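Local coordinates for chymotrypsin (Cellulomonas bogoriensis, PDB 2EA3), which probably acts as a chymotrypsin-type serine endopeptidase that cleaves peptide bonds, this chain being the Trypsin-family protease part of a longer, zymogen-type protein, at residues A8-G12 / A38-P43; D56-V60 / I172-L178; V82-A88 / L142-Q148. All blocks are in the same frame, centred on the assembly; numbering follows the deposited sequence.

Contact 1: residues A8-G12 / A38-P43; sequences AYTIG and ATTANP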
loop_
_atom_site.group_PDB
_atom_site.type_symbol
_atom_site.label_atom_id
_atom_site.label_comp_id
_atom_site.label_asym_id
_atom_site.label_seq_id
_atom_site.Cartn_x
_atom_site.Cartn_y
_atom_site.Cartn_z
ATOM N N ALA A 8 8.388 6.271 2.027
ATOM C CA ALA A 8 9.320 5.342 1.386
ATOM C C ALA A 8 9.939 4.420 2.430
ATOM O O ALA A 8 10.123 4.809 3.588
ATOM C CB ALA A 8 10.422 6.137 0.685
ATOM N N TYR A 9 10.274 3.201 2.028
ATOM C CA TYR A 9 11.216 2.397 2.802
ATOM C C TYR A 9 12.177 1.828 1.783
ATOM O O TYR A 9 11.938 1.927 0.585
ATOM C CB TYR A 9 10.514 1.305 3.619
ATOM C CG TYR A 9 9.773 0.264 2.799
ATOM C CD1 TYR A 9 10.348 -0.995 2.562
ATOM C CD2 TYR A 9 8.499 0.523 2.277
ATOM C CE1 TYR A 9 9.665 -1.969 1.818
ATOM C CE2 TYR A 9 7.827 -0.439 1.522
ATOM C CZ TYR A 9 8.415 -1.687 1.309
ATOM O OH TYR A 9 7.752 -2.655 0.573
ATOM N N THR A 10 13.285 1.259 2.232
ATOM C CA THR A 10 14.227 0.749 1.254
ATOM C C THR A 10 14.404 -0.750 1.403
ATOM O O THR A 10 14.253 -1.306 2.509
ATOM C CB THR A 10 15.589 1.427 1.351
ATOM O OG1 THR A 10 16.076 1.257 2.681
ATOM C CG2 THR A 10 15.478 2.935 1.001
ATOM N N ILE A 11 14.701 -1.395 0.283
ATOM C CA ILE A 11 15.033 -2.829 0.284
ATOM C C ILE A 11 16.339 -2.990 -0.478
ATOM O O ILE A 11 16.398 -2.656 -1.658
ATOM C CB ILE A 11 13.947 -3.696 -0.398
ATOM C CG1 ILE A 11 12.571 -3.433 0.201
ATOM C CG2 ILE A 11 14.298 -5.190 -0.248
ATOM C CD1 ILE A 11 11.445 -3.798 -0.714
ATOM N N GLY A 12 17.372 -3.499 0.193
ATOM C CA GLY A 12 18.715 -3.538 -0.392
ATOM C C GLY A 12 19.147 -2.171 -0.913
ATOM O O GLY A 12 19.778 -2.065 -1.967
ATOM N N ALA A 38 13.500 -10.997 2.779
ATOM C CA ALA A 38 14.197 -9.771 2.377
ATOM C C ALA A 38 14.161 -8.776 3.530
ATOM O O ALA A 38 13.215 -8.749 4.311
ATOM C CB ALA A 38 13.584 -9.159 1.088
ATOM N N THR A 39 15.210 -7.981 3.662
ATOM C CA THR A 39 15.272 -7.058 4.774
ATOM C C THR A 39 15.017 -5.649 4.249
ATOM O O THR A 39 15.358 -5.324 3.109
ATOM C CB THR A 39 16.621 -7.138 5.514
ATOM O OG1 THR A 39 17.661 -6.840 4.599
ATOM C CG2 THR A 39 16.856 -8.541 6.062
ATOM N N THR A 40 14.397 -4.833 5.087
ATOM C CA THR A 40 14.137 -3.434 4.783
ATOM C C THR A 40 14.933 -2.501 5.693
ATOM O O THR A 40 15.408 -2.913 6.752
ATOM C CB THR A 40 12.639 -3.110 4.970
ATOM O OG1 THR A 40 12.270 -3.345 6.327
ATOM C CG2 THR A 40 11.769 -4.007 4.061
ATOM N N ALA A 41 15.064 -1.241 5.276
ATOM C CA ALA A 41 15.547 -0.186 6.166
ATOM C C ALA A 41 14.541 0.966 6.127
ATOM O O ALA A 41 13.748 1.065 5.184
ATOM C CB ALA A 41 16.942 0.291 5.748
ATOM N N ASN A 42 14.570 1.826 7.142
ATOM C CA ASN A 42 13.621 2.946 7.226
ATOM C C ASN A 42 12.147 2.553 7.008
ATOM O O ASN A 42 11.480 3.120 6.151
ATOM C CB ASN A 42 14.020 4.048 6.245
ATOM C CG ASN A 42 15.431 4.545 6.486
ATOM O OD1 ASN A 42 15.897 4.584 7.618
ATOM N ND2 ASN A 42 16.117 4.905 5.419
ATOM N N PRO A 43 11.617 1.630 7.836
ATOM C CA PRO A 43 12.256 1.041 9.016
ATOM C C PRO A 43 12.999 -0.273 8.784
ATOM O O PRO A 43 12.780 -0.952 7.788
ATOM C CB PRO A 43 11.060 0.726 9.901
ATOM C CG PRO A 43 10.049 0.209 8.904
ATOM C CD PRO A 43 10.217 1.160 7.699
HETATM O O HOH W 1 9.512 4.912 6.243
#
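Thr-10 and Ala-41 face each other where strands 8-11 and 39-41, the two end strands of the first six-stranded antiparallel barrel of the chymotrypsin fold, meet and close it. They form an antiparallel hydrogen-bonded pair. Thr-10 N donates to Ala-41 O over 3.0 Å, nearly straight at 177°, and Ala-41 N returns a bond of 2.9 Å to Thr-10 O. Their side chains lie on the same face of the sheet: with chi1 at 57°, Thr-10 OG1 sits between its own N and carbonyl carbon and comes down beside the methyl of Ala-41, OG1 to CB 3.3 Å.

Tyr-9 and Thr-40 meet differently. Methyl CG2 of Thr-40 reaches the ring obliquely, touching Tyr-9 CD1 at 3.7 Å, while Tyr-9 CB rests on the carbonyl of Asn-42, 3.3 Å from its O. The far end of the ring is fixed by a hydrogen bond of its OH to Thr-29, and Phe-27 meets the ring edge-to-face. Ile-11 splays its two branches: CG1 approaches Thr-40 CG2, and CG2 lies 3.5 Å from Thr-39 O and more loosely by the methyl of Ala-38. Phe-47 of strand 45-51 packs against Tyr-9, Ile-11, Ala-38 and Thr-40 alike, consistent with the buried Tyr-9, Ile-11 and Thr-40 facing the barrel interior.

Beyond Ala-41 the chain turns through a cis peptide bond into Pro-43, whose CD lies beside Tyr-9 CB. The turn is tied back within its own segment: hydroxyl OG1 of Thr-40 donates to Pro-43 O over 2.8 Å.

Contact 2: residues D56-V60 / I172-L178; sequences DYAFV and ILQAYGL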
loop_
_atom_site.group_PDB
_atom_site.type_symbol
_atom_site.label_atom_id
_atom_site.label_comp_id
_atom_site.label_asym_id
_atom_site.label_seq_id
_atom_site.Cartn_x
_atom_site.Cartn_y
_atom_site.Cartn_z
ATOM N N ASP A 56 -1.162 -9.372 -4.746
ATOM C CA ASP A 56 -0.002 -8.482 -4.656
ATOM C C ASP A 56 0.071 -7.894 -3.244
ATOM O O ASP A 56 -0.233 -6.727 -3.011
ATOM C CB ASP A 56 -0.008 -7.409 -5.761
ATOM C CG ASP A 56 1.342 -6.673 -5.879
ATOM O OD1 ASP A 56 1.436 -5.733 -6.709
ATOM O OD2 ASP A 56 2.288 -7.030 -5.126
ATOM N N TYR A 57 0.465 -8.732 -2.297
ATOM C CA TYR A 57 0.552 -8.290 -0.910
ATOM C C TYR A 57 1.726 -8.873 -0.175
ATOM O O TYR A 57 2.225 -9.934 -0.537
ATOM C CB TYR A 57 -0.740 -8.535 -0.108
ATOM C CG TYR A 57 -1.219 -9.973 0.038
ATOM C CD1 TYR A 57 -2.355 -10.417 -0.634
ATOM C CD2 TYR A 57 -0.535 -10.891 0.853
ATOM C CE1 TYR A 57 -2.810 -11.764 -0.499
ATOM C CE2 TYR A 57 -0.995 -12.221 1.009
ATOM C CZ TYR A 57 -2.123 -12.642 0.342
ATOM O OH TYR A 57 -2.552 -13.957 0.500
ATOM N N ALA A 58 2.120 -8.174 0.882
ATOM C CA ALA A 58 3.207 -8.619 1.742
ATOM C C ALA A 58 3.068 -8.010 3.108
ATOM O O ALA A 58 2.425 -6.979 3.280
ATOM C CB ALA A 58 4.563 -8.279 1.127
ATOM N N PHE A 59 3.692 -8.658 4.080
ATOM C CA PHE A 59 3.732 -8.177 5.442
ATOM C C PHE A 59 5.199 -8.074 5.807
ATOM O O PHE A 59 5.961 -9.027 5.591
ATOM C CB PHE A 59 3.029 -9.188 6.367
ATOM C CG PHE A 59 3.316 -8.983 7.834
ATOM C CD1 PHE A 59 3.039 -7.770 8.463
ATOM C CD2 PHE A 59 3.851 -10.028 8.590
ATOM C CE1 PHE A 59 3.304 -7.592 9.823
ATOM C CE2 PHE A 59 4.129 -9.835 9.962
ATOM C CZ PHE A 59 3.838 -8.627 10.566
ATOM N N VAL A 60 5.588 -6.932 6.373
ATOM C CA VAL A 60 6.967 -6.727 6.818
ATOM C C VAL A 60 6.945 -6.621 8.338
ATOM O O VAL A 60 6.278 -5.749 8.894
ATOM C CB VAL A 60 7.603 -5.463 6.151
ATOM C CG1 VAL A 60 9.033 -5.172 6.719
ATOM C CG2 VAL A 60 7.631 -5.608 4.633
ATOM N N ILE A 172 -5.453 -9.300 2.938
ATOM C CA ILE A 172 -4.111 -9.317 3.547
ATOM C C ILE A 172 -4.220 -9.555 5.055
ATOM O O ILE A 172 -3.494 -10.369 5.618
ATOM C CB ILE A 172 -3.339 -7.994 3.321
ATOM C CG1 ILE A 172 -3.449 -7.540 1.853
ATOM C CG2 ILE A 172 -1.855 -8.161 3.756
ATOM C CD1 ILE A 172 -2.870 -6.130 1.570
ATOM N N LEU A 173 -5.109 -8.819 5.708
ATOM C CA LEU A 173 -5.350 -9.005 7.128
ATOM C C LEU A 173 -5.786 -10.455 7.400
ATOM O O LEU A 173 -5.294 -11.077 8.331
ATOM C CB LEU A 173 -6.394 -7.997 7.620
ATOM C CG LEU A 173 -6.014 -6.524 7.358
ATOM C CD1 LEU A 173 -7.195 -5.607 7.690
ATOM C CD2 LEU A 173 -4.734 -6.124 8.130
ATOM N N GLN A 174 -6.671 -10.985 6.561
ATOM C CA GLN A 174 -7.132 -12.366 6.687
ATOM C C GLN A 174 -5.997 -13.371 6.475
ATOM O O GLN A 174 -5.861 -14.335 7.232
ATOM C CB GLN A 174 -8.259 -12.637 5.689
ATOM C CG GLN A 174 -8.834 -14.061 5.765
ATOM C CD GLN A 174 -9.774 -14.271 6.942
ATOM O OE1 GLN A 174 -9.516 -13.815 8.065
ATOM N NE2 GLN A 174 -10.879 -14.978 6.688
ATOM N N ALA A 175 -5.172 -13.129 5.458
ATOM C CA ALA A 175 -4.090 -14.065 5.117
ATOM C C ALA A 175 -3.157 -14.276 6.296
ATOM O O ALA A 175 -2.766 -15.401 6.579
ATOM C CB ALA A 175 -3.304 -13.572 3.895
ATOM N N TYR A 176 -2.830 -13.202 7.014
ATOM C CA TYR A 176 -1.803 -13.294 8.039
ATOM C C TYR A 176 -2.309 -13.167 9.469
ATOM O O TYR A 176 -1.501 -13.147 10.402
ATOM C CB TYR A 176 -0.710 -12.256 7.782
ATOM C CG TYR A 176 -0.051 -12.398 6.439
ATOM C CD1 TYR A 176 0.517 -13.618 6.041
ATOM C CD2 TYR A 176 0.023 -11.326 5.564
ATOM C CE1 TYR A 176 1.113 -13.760 4.788
ATOM C CE2 TYR A 176 0.645 -11.452 4.308
ATOM C CZ TYR A 176 1.186 -12.671 3.934
ATOM O OH TYR A 176 1.789 -12.805 2.712
ATOM N N GLY A 177 -3.625 -13.089 9.626
ATOM C CA GLY A 177 -4.266 -12.965 10.948
ATOM C C GLY A 177 -3.845 -11.682 11.633
ATOM O O GLY A 177 -3.502 -11.687 12.807
ATOM N N LEU A 178 -3.842 -10.590 10.876
ATOM C CA LEU A 178 -3.343 -9.310 11.361
ATOM C C LEU A 178 -4.492 -8.400 11.730
ATOM O O LEU A 178 -5.576 -8.514 11.164
ATOM C CB LEU A 178 -2.526 -8.608 10.269
ATOM C CG LEU A 178 -1.272 -9.310 9.777
ATOM C CD1 LEU A 178 -0.865 -8.709 8.441
ATOM C CD2 LEU A 178 -0.157 -9.205 10.817
#
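Tyr-57 and Phe-59, two residues apart on strand 57-62, point toward the helix ending at Tyr-176, and the ring of Tyr-176 enters the groove between them. Its OH, CZ and CE2 come against the CD2-CE2 edge of Tyr-57, the two side chains crossing at a slant: OH sits at the edge of the Tyr-57 ring, close to that ring's plane, 3.3 Å from CE2. The two ring planes stand at 84° with centroids 5.6 Å apart. On the other flank, Tyr-176 CD2 rests on Phe-59 CB at 3.8 Å.

Ile-172 fills the hollow at the base of Tyr-57, its CG1 3.5 Å from Tyr-57 CB and its CD1 beside the same atom. One turn on, the methyl of Ala-175 is a small bump beside the hydroxyl end of that ring, CB to Tyr-57 OH 3.5 Å. Past the helix, Gly-177 takes positive phi and the chain folds back, which brings Leu-178 over Phe-59: its CD2 lies 4.1 Å from the ring centroid and 16° off the normal, a CH-pi contact over one face. With CG anti to the backbone N, chi1 165°, the Phe-59 ring is presented to that methyl.

No hydrogen bond crosses between the two segments; apolar packing and the CH-pi contact join them. Asp-56, just ahead of the strand, is consistent with the acid of a Ser-His-Asp triad, together with His-32 and Ser-137. A C-terminal helix packed on the first barrel in this way is characteristic of the chymotrypsin-like double-barrel fold.

Contact 3: residues V82-A88 / L142-Q148; sequences VAGHTAA and LAGNQAQ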
loop_
_atom_site.group_PDB
_atom_site.type_symbol
_atom_site.label_atom_id
_atom_site.label_comp_id
_atom_site.label_asym_id
_atom_site.label_seq_id
_atom_site.Cartn_x
_atom_site.Cartn_y
_atom_site.Cartn_z
ATOM N N VAL A 82 -5.924 6.793 10.362
ATOM C CA VAL A 82 -6.559 5.562 9.893
ATOM C C VAL A 82 -7.498 5.041 10.979
ATOM O O VAL A 82 -7.049 4.652 12.064
ATOM C CB VAL A 82 -5.523 4.474 9.542
ATOM C CG1 VAL A 82 -6.212 3.236 9.024
ATOM C CG2 VAL A 82 -4.551 5.000 8.517
ATOM N N ALA A 83 -8.792 5.044 10.674
ATOM C CA ALA A 83 -9.824 4.718 11.662
ATOM C C ALA A 83 -10.377 3.288 11.551
ATOM O O ALA A 83 -10.983 2.774 12.491
ATOM C CB ALA A 83 -10.957 5.737 11.578
ATOM N N GLY A 84 -10.155 2.636 10.413
ATOM C CA GLY A 84 -10.725 1.310 10.171
ATOM C C GLY A 84 -10.400 0.873 8.758
ATOM O O GLY A 84 -9.581 1.516 8.070
ATOM N N HIS A 85 -11.036 -0.217 8.325
ATOM C CA HIS A 85 -10.743 -0.808 7.020
ATOM C C HIS A 85 -12.027 -1.330 6.356
ATOM O O HIS A 85 -12.046 -2.399 5.741
ATOM C CB HIS A 85 -9.673 -1.895 7.167
ATOM C CG HIS A 85 -10.042 -2.988 8.123
ATOM N ND1 HIS A 85 -10.614 -4.171 7.716
ATOM C CD2 HIS A 85 -9.906 -3.082 9.468
ATOM C CE1 HIS A 85 -10.823 -4.945 8.765
ATOM N NE2 HIS A 85 -10.411 -4.304 9.842
ATOM N N THR A 86 -13.095 -0.539 6.470
ATOM C CA THR A 86 -14.371 -0.865 5.835
ATOM C C THR A 86 -14.256 -0.510 4.369
ATOM O O THR A 86 -13.930 0.632 4.045
ATOM C CB THR A 86 -15.522 -0.055 6.444
ATOM O OG1 THR A 86 -15.586 -0.330 7.853
ATOM C CG2 THR A 86 -16.845 -0.442 5.777
ATOM N N ALA A 87 -14.531 -1.485 3.504
ATOM C CA ALA A 87 -14.365 -1.313 2.062
ATOM C C ALA A 87 -15.406 -0.354 1.504
ATOM O O ALA A 87 -16.578 -0.377 1.908
ATOM C CB ALA A 87 -14.438 -2.662 1.340
ATOM N N ALA A 88 -14.946 0.499 0.599
ATOM C CA ALA A 88 -15.773 1.505 -0.034
ATOM C C ALA A 88 -16.281 0.938 -1.342
ATOM O O ALA A 88 -15.591 0.118 -1.984
ATOM C CB ALA A 88 -14.980 2.787 -0.263
ATOM N N LEU A 142 -6.809 5.301 0.725
ATOM C CA LEU A 142 -7.826 5.611 1.734
ATOM C C LEU A 142 -9.104 6.062 1.050
ATOM O O LEU A 142 -9.048 6.749 0.030
ATOM C CB LEU A 142 -7.331 6.755 2.636
ATOM C CG LEU A 142 -6.179 6.499 3.598
ATOM C CD1 LEU A 142 -5.643 7.853 4.104
ATOM C CD2 LEU A 142 -6.648 5.647 4.736
ATOM N N ALA A 143 -10.244 5.676 1.611
ATOM C CA ALA A 143 -11.491 6.373 1.331
ATOM C C ALA A 143 -11.811 7.079 2.633
ATOM O O ALA A 143 -12.194 6.440 3.602
ATOM C CB ALA A 143 -12.566 5.408 0.958
ATOM N N GLY A 144 -11.583 8.381 2.677
ATOM C CA GLY A 144 -11.698 9.132 3.927
ATOM C C GLY A 144 -10.689 8.601 4.945
ATOM O O GLY A 144 -9.476 8.655 4.712
ATOM N N ASN A 145 -11.168 8.095 6.075
ATOM C CA ASN A 145 -10.257 7.539 7.072
ATOM C C ASN A 145 -10.228 6.014 7.086
ATOM O O ASN A 145 -9.751 5.408 8.052
ATOM C CB ASN A 145 -10.557 8.096 8.477
ATOM C CG ASN A 145 -10.382 9.606 8.559
ATOM O OD1 ASN A 145 -9.265 10.126 8.732
ATOM N ND2 ASN A 145 -11.498 10.325 8.442
ATOM N N GLN A 146 -10.711 5.389 6.014
ATOM C CA GLN A 146 -10.848 3.930 5.981
ATOM C C GLN A 146 -9.852 3.367 4.997
ATOM O O GLN A 146 -9.855 3.763 3.839
ATOM C CB GLN A 146 -12.260 3.534 5.544
ATOM C CG GLN A 146 -13.360 4.010 6.502
ATOM C CD GLN A 146 -13.287 3.359 7.859
ATOM O OE1 GLN A 146 -13.340 4.042 8.880
ATOM N NE2 GLN A 146 -13.174 2.034 7.893
ATOM N N ALA A 147 -9.000 2.472 5.472
ATOM C CA ALA A 147 -8.010 1.806 4.607
ATOM C C ALA A 147 -8.703 0.936 3.572
ATOM O O ALA A 147 -9.528 0.091 3.939
ATOM C CB ALA A 147 -7.087 0.936 5.443
ATOM N N GLN A 148 -8.323 1.090 2.299
ATOM C CA GLN A 148 -8.926 0.320 1.207
ATOM C C GLN A 148 -7.960 -0.712 0.637
ATOM O O GLN A 148 -8.360 -1.815 0.268
ATOM C CB GLN A 148 -9.349 1.233 0.050
ATOM C CG GLN A 148 -10.362 2.313 0.451
ATOM C CD GLN A 148 -11.576 1.687 1.050
ATOM O OE1 GLN A 148 -11.931 1.948 2.214
ATOM N NE2 GLN A 148 -12.190 0.797 0.298
HETATM O O HOH W 2 -11.093 -2.085 3.102
#
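The flat terminal amide of Gln-146 lies beside the backbone of Gly-84 to Thr-86. The carbonyl carbon of Gly-84 is on one side of its plane, Thr-86 OG1 on the other, and Thr-86 N close to the plane itself, 2.9 Å from the atom modelled as NE2. That nitrogen and its oxygen are probably interchanged, so the bonding is uncertain. The amide of Gln-148 carries the same doubt and lies by Thr-86 O and Ala-88 N. Bending at chi2 (-66°) helps Gln-146 curl back to the loop, where the lack of a side chain on Gly-84 lets the amide lie close to the backbone. Replacing Gln-146 by an alanine would probably open a gap beside Gly-84 and leave Thr-86 N without the polar group next to it.

Two backbone bonds set the loop against the hairpin. Ala-83 N donates to Asn-145 O over 2.8 Å, at 169° and in the carbonyl plane, and Ala-147 N donates to Gly-84 O, also 2.8 Å. Between them Gly-84 N is buried without a partner in the model. A water gives hydrogen bonds to His-85 O and Ala-147 O, while ND1 of His-85 is hydrogen-bonded to Asn-170 OD1. Apolar contacts flank these bonds: the methyls of Ala-88 and Ala-143 meet, CB to CB 3.8 Å, and the branches of Val-82 reach Ala-147 and Leu-142.

Residues 143-146 form the type II' turn of a hairpin in the second barrel, between strands 140-143 and 146-154. The loop runs between strands 79-81 and 93-98, and Val-82, Leu-142 and Ala-147 all touch Phe-21 of strand 14-23, from the first barrel.

Overall arrangement
From the N terminus, contact 1 closes first: strand 8-11 meets 39-41 across a 25-residue excursion, completing the first barrel. Contact 2 opens only afterwards, at 56-60, and closes near the C terminus at 172-178, bringing the C-terminal helix 169-176 onto that same barrel. Contact 3, joining 82-88 to 142-148, falls wholly within the span of contact 2 and fastens the loop ahead of the second barrel to one of its hairpins. Contacts 1 and 2 touch where Thr-40 OG1 meets Val-60 CG1, at 3.7 Å; contacts 2 and 3 touch through Leu-173 and His-85. Contacts 1 and 3, about 25 Å apart between centres, lie on opposite sides of the chain's centre.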